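Long-range contact in putative SnoaL-like polyketide cyclase (PDB 3GZB), which is of unconfirmed activity but belongs to the SnoaL-like family of the NTF2 clan and may be a polyketide cyclase: residues S92-K103 against D117-L128. Sequence-based numbering, arbitrary orientation.
Sequences SLVVMIGNYHFK and DVAIPAVTSLKL. With EDO (1,2-ethanediol), chain M.
The imidazole of His101 meets Asp117 edge-on: NE2 donates to Asp117 OD1 at 2.7 Å, the oxygen 2° out of the ring plane and met on its syn side, somewhat out of the carboxylate plane, with ring and carboxylate planes 20° apart. Strands 93-103 and 117-128 form an antiparallel pair in the curved sheet of the NTF2-like fold, laced by backbone bonds from Ser92 O–Leu128 N to Phe102–Val118. Val118 O lies at the imidazole's edge, 3.2 Å from His101 CD2, while C1 of a bound 1,2-ethanediol sits over one face. Tyr100 also works at its edge, its OH 2.7 Å from Thr124 OG1 and its CE2 against the methyl of Ala122; Phe82 stacks on this ring. Tyr100, Phe102, Ile120 and Leu126 are on the face covered by helices 21-34 and 144-151, and Thr124 OG1 is also hydrogen-bonded to Asp140. The opposite face, with Ile97 and Val123, packs on Val123 and Ile97 of the second subunit. With CG anti to the backbone N (chi1 -178°), His101 reaches diagonally across to Asp117, two residues from its pair Ala119; an alanine for this histidine would probably leave that carboxylate without its imidazole partner and free to turn. Selenomethionine Met96, its chain bent at the selenium, lays CE 3.8 Å from Leu126 CG. Beside Pro121, a water donates to both Asn99 OD1, at 2.9 Å, and Ala119 O.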
loop_
_atom_site.group_PDB
_atom_site.type_symbol
_atom_site.label_atom_id
_atom_site.label_comp_id
_atom_site.label_asym_id
_atom_site.label_seq_id
_atom_site.Cartn_x
_atom_site.Cartn_y
_atom_site.Cartn_z
ATOM N N SER A 92 6.879 -13.380 0.298
ATOM C CA SER A 92 6.167 -13.400 -0.955
ATOM C C SER A 92 5.131 -12.282 -1.099
ATOM O O SER A 92 4.416 -12.259 -2.095
ATOM C CB SER A 92 5.484 -14.764 -1.170
ATOM O OG SER A 92 6.458 -15.768 -1.431
ATOM N N LEU A 93 5.031 -11.321 -0.153
ATOM C CA LEU A 93 4.110 -10.167 -0.261
ATOM C C LEU A 93 4.971 -9.008 -0.705
ATOM O O LEU A 93 5.876 -8.537 0.015
ATOM C CB LEU A 93 3.500 -9.868 1.103
ATOM C CG LEU A 93 2.611 -8.648 1.132
ATOM C CD1 LEU A 93 1.378 -8.871 0.263
ATOM C CD2 LEU A 93 2.225 -8.358 2.607
ATOM N N VAL A 94 4.698 -8.501 -1.901
ATOM C CA VAL A 94 5.417 -7.387 -2.510
ATOM C C VAL A 94 4.510 -6.133 -2.500
ATOM O O VAL A 94 3.323 -6.228 -2.885
ATOM C CB VAL A 94 5.820 -7.717 -3.965
ATOM C CG1 VAL A 94 6.477 -6.470 -4.632
ATOM C CG2 VAL A 94 6.745 -8.948 -4.014
ATOM N N VAL A 95 5.052 -4.996 -2.033
ATOM C CA VAL A 95 4.307 -3.759 -1.882
ATOM C C VAL A 95 4.942 -2.727 -2.740
ATOM O O VAL A 95 6.172 -2.542 -2.700
ATOM C CB VAL A 95 4.308 -3.270 -0.419
ATOM C CG1 VAL A 95 3.496 -1.956 -0.259
ATOM C CG2 VAL A 95 3.747 -4.323 0.529
HETATM N N MSE A 96 4.142 -2.037 -3.572
HETATM C CA MSE A 96 4.618 -1.023 -4.529
HETATM C C MSE A 96 3.825 0.240 -4.364
HETATM O O MSE A 96 2.609 0.204 -4.384
HETATM C CB MSE A 96 4.519 -1.533 -5.962
HETATM C CG MSE A 96 5.417 -2.754 -6.201
HETATM SE SE MSE A 96 4.959 -3.738 -7.812
HETATM C CE MSE A 96 3.401 -4.533 -7.141
ATOM N N ILE A 97 4.508 1.359 -4.138
ATOM C CA ILE A 97 3.929 2.673 -3.953
ATOM C C ILE A 97 4.343 3.504 -5.147
ATOM O O ILE A 97 5.549 3.592 -5.443
ATOM C CB ILE A 97 4.467 3.338 -2.686
ATOM C CG1 ILE A 97 4.202 2.514 -1.448
ATOM C CG2 ILE A 97 3.878 4.762 -2.557
ATOM C CD1 ILE A 97 4.946 2.984 -0.148
ATOM N N GLY A 98 3.394 4.142 -5.849
ATOM C CA GLY A 98 3.741 4.886 -7.026
ATOM C C GLY A 98 2.563 5.577 -7.666
ATOM O O GLY A 98 1.603 5.898 -6.985
ATOM N N ASN A 99 2.685 5.914 -8.954
ATOM C CA ASN A 99 1.664 6.591 -9.725
ATOM C C ASN A 99 1.475 5.818 -11.023
ATOM O O ASN A 99 2.472 5.449 -11.690
ATOM C CB ASN A 99 2.029 8.052 -10.080
ATOM C CG ASN A 99 2.047 8.957 -8.896
ATOM O OD1 ASN A 99 1.023 9.483 -8.504
ATOM N ND2 ASN A 99 3.232 9.172 -8.324
ATOM N N TYR A 100 0.223 5.584 -11.405
ATOM C CA TYR A 100 -0.078 5.035 -12.690
ATOM C C TYR A 100 -0.316 6.166 -13.689
ATOM O O TYR A 100 -1.196 7.020 -13.471
ATOM C CB TYR A 100 -1.301 4.130 -12.674
ATOM C CG TYR A 100 -1.124 2.795 -11.963
ATOM C CD1 TYR A 100 -0.493 1.725 -12.597
ATOM C CD2 TYR A 100 -1.526 2.610 -10.660
ATOM C CE1 TYR A 100 -0.368 0.509 -11.980
ATOM C CE2 TYR A 100 -1.342 1.361 -10.015
ATOM C CZ TYR A 100 -0.777 0.323 -10.699
ATOM O OH TYR A 100 -0.669 -0.911 -10.080
ATOM N N HIS A 101 0.480 6.188 -14.735
ATOM C CA HIS A 101 0.428 7.221 -15.778
ATOM C C HIS A 101 -0.205 6.669 -17.030
ATOM O O HIS A 101 0.348 5.752 -17.657
ATOM C CB HIS A 101 1.862 7.723 -16.052
ATOM C CG HIS A 101 1.920 8.811 -17.062
ATOM N ND1 HIS A 101 3.056 9.072 -17.791
ATOM C CD2 HIS A 101 1.012 9.755 -17.410
ATOM C CE1 HIS A 101 2.836 10.117 -18.581
ATOM N NE2 HIS A 101 1.606 10.558 -18.372
ATOM N N PHE A 102 -1.347 7.269 -17.390
ATOM C CA PHE A 102 -2.072 6.950 -18.602
ATOM C C PHE A 102 -2.043 8.171 -19.533
ATOM O O PHE A 102 -2.366 9.298 -19.118
ATOM C CB PHE A 102 -3.541 6.627 -18.339
ATOM C CG PHE A 102 -3.789 5.360 -17.569
ATOM C CD1 PHE A 102 -3.738 5.351 -16.191
ATOM C CD2 PHE A 102 -4.152 4.196 -18.235
ATOM C CE1 PHE A 102 -4.051 4.204 -15.483
ATOM C CE2 PHE A 102 -4.430 3.026 -17.512
ATOM C CZ PHE A 102 -4.391 3.050 -16.158
ATOM N N LYS A 103 -1.700 7.928 -20.786
ATOM C CA LYS A 103 -1.788 8.927 -21.864
ATOM C C LYS A 103 -2.372 8.293 -23.112
ATOM O O LYS A 103 -1.926 7.209 -23.540
ATOM C CB LYS A 103 -0.448 9.549 -22.149
ATOM C CG LYS A 103 -0.488 10.645 -23.250
ATOM C CD LYS A 103 0.833 11.408 -23.258
ATOM C CE LYS A 103 0.758 12.699 -24.082
ATOM N NZ LYS A 103 1.523 12.598 -25.359
ATOM N N ASP A 117 -4.277 12.743 -20.225
ATOM C CA ASP A 117 -2.986 12.465 -19.589
ATOM C C ASP A 117 -3.206 12.602 -18.089
ATOM O O ASP A 117 -3.464 13.712 -17.585
ATOM C CB ASP A 117 -1.989 13.512 -20.111
ATOM C CG ASP A 117 -0.523 13.175 -19.843
ATOM O OD1 ASP A 117 -0.225 12.397 -18.945
ATOM O OD2 ASP A 117 0.357 13.789 -20.530
ATOM N N VAL A 118 -3.156 11.491 -17.362
ATOM C CA VAL A 118 -3.361 11.499 -15.923
ATOM C C VAL A 118 -2.280 10.687 -15.227
ATOM O O VAL A 118 -1.750 9.724 -15.806
ATOM C CB VAL A 118 -4.756 10.910 -15.509
ATOM C CG1 VAL A 118 -5.882 11.816 -16.066
ATOM C CG2 VAL A 118 -5.002 9.458 -15.995
ATOM N N ALA A 119 -1.988 11.082 -13.979
ATOM C CA ALA A 119 -1.014 10.385 -13.137
ATOM C C ALA A 119 -1.686 10.120 -11.803
ATOM O O ALA A 119 -2.013 11.066 -11.059
ATOM C CB ALA A 119 0.265 11.277 -12.965
ATOM N N ILE A 120 -1.961 8.854 -11.527
ATOM C CA ILE A 120 -2.868 8.482 -10.446
ATOM C C ILE A 120 -2.092 7.824 -9.293
ATOM O O ILE A 120 -1.513 6.767 -9.456
ATOM C CB ILE A 120 -3.930 7.485 -10.941
ATOM C CG1 ILE A 120 -4.612 7.959 -12.226
ATOM C CG2 ILE A 120 -4.942 7.200 -9.805
ATOM C CD1 ILE A 120 -5.603 6.956 -12.899
ATOM N N PRO A 121 -2.044 8.474 -8.122
ATOM C CA PRO A 121 -1.355 7.811 -6.974
ATOM C C PRO A 121 -2.001 6.469 -6.634
ATOM O O PRO A 121 -3.226 6.328 -6.739
ATOM C CB PRO A 121 -1.499 8.836 -5.834
ATOM C CG PRO A 121 -1.759 10.152 -6.548
ATOM C CD PRO A 121 -2.553 9.803 -7.782
ATOM N N ALA A 122 -1.169 5.511 -6.179
ATOM C CA ALA A 122 -1.619 4.157 -5.859
ATOM C C ALA A 122 -0.647 3.388 -5.035
ATOM O O ALA A 122 0.545 3.653 -5.038
ATOM C CB ALA A 122 -1.874 3.389 -7.161
ATOM N N VAL A 123 -1.195 2.413 -4.313
ATOM C CA VAL A 123 -0.469 1.336 -3.693
ATOM C C VAL A 123 -1.023 0.069 -4.281
ATOM O O VAL A 123 -2.245 -0.162 -4.294
ATOM C CB VAL A 123 -0.654 1.355 -2.186
ATOM C CG1 VAL A 123 0.095 0.197 -1.494
ATOM C CG2 VAL A 123 -0.202 2.731 -1.623
ATOM N N THR A 124 -0.136 -0.783 -4.752
ATOM C CA THR A 124 -0.480 -2.126 -5.283
ATOM C C THR A 124 0.339 -3.160 -4.505
ATOM O O THR A 124 1.567 -2.990 -4.363
ATOM C CB THR A 124 -0.146 -2.218 -6.777
ATOM O OG1 THR A 124 -1.029 -1.314 -7.454
ATOM C CG2 THR A 124 -0.305 -3.649 -7.331
ATOM N N SER A 125 -0.298 -4.212 -3.989
ATOM C CA SER A 125 0.419 -5.304 -3.381
ATOM C C SER A 125 0.106 -6.569 -4.120
ATOM O O SER A 125 -1.004 -6.794 -4.626
ATOM C CB SER A 125 0.119 -5.445 -1.893
ATOM O OG SER A 125 -1.259 -5.784 -1.666
ATOM N N LEU A 126 1.092 -7.454 -4.178
ATOM C CA LEU A 126 0.968 -8.787 -4.775
ATOM C C LEU A 126 1.390 -9.824 -3.755
ATOM O O LEU A 126 2.494 -9.735 -3.199
ATOM C CB LEU A 126 1.842 -8.933 -6.028
ATOM C CG LEU A 126 1.672 -7.892 -7.126
ATOM C CD1 LEU A 126 2.685 -8.145 -8.259
ATOM C CD2 LEU A 126 0.258 -7.894 -7.639
ATOM N N LYS A 127 0.550 -10.817 -3.542
ATOM C CA LYS A 127 0.944 -12.006 -2.797
ATOM C C LYS A 127 1.244 -13.073 -3.851
ATOM O O LYS A 127 0.373 -13.378 -4.692
ATOM C CB LYS A 127 -0.182 -12.446 -1.858
ATOM C CG LYS A 127 0.185 -13.549 -0.884
ATOM C CD LYS A 127 1.320 -13.158 0.068
ATOM C CE LYS A 127 1.546 -14.266 1.107
ATOM N NZ LYS A 127 2.885 -14.199 1.761
ATOM N N LEU A 128 2.460 -13.605 -3.826
ATOM C CA LEU A 128 2.973 -14.492 -4.822
ATOM C C LEU A 128 3.101 -15.913 -4.289
ATOM O O LEU A 128 3.407 -16.129 -3.106
ATOM C CB LEU A 128 4.362 -14.031 -5.266
ATOM C CG LEU A 128 4.366 -12.585 -5.808
ATOM C CD1 LEU A 128 5.811 -12.154 -6.048
ATOM C CD2 LEU A 128 3.576 -12.436 -7.017
HETATM C C1 EDO M . 1.857 6.479 -20.529
HETATM O O1 EDO M . 0.622 5.982 -21.118
HETATM C C2 EDO M . 3.008 6.315 -21.485
HETATM O O2 EDO M . 2.707 7.339 -22.448
HETATM O O HOH W 1 5.639 -18.376 -2.252
HETATM O O HOH W 2 0.132 12.102 -9.303
#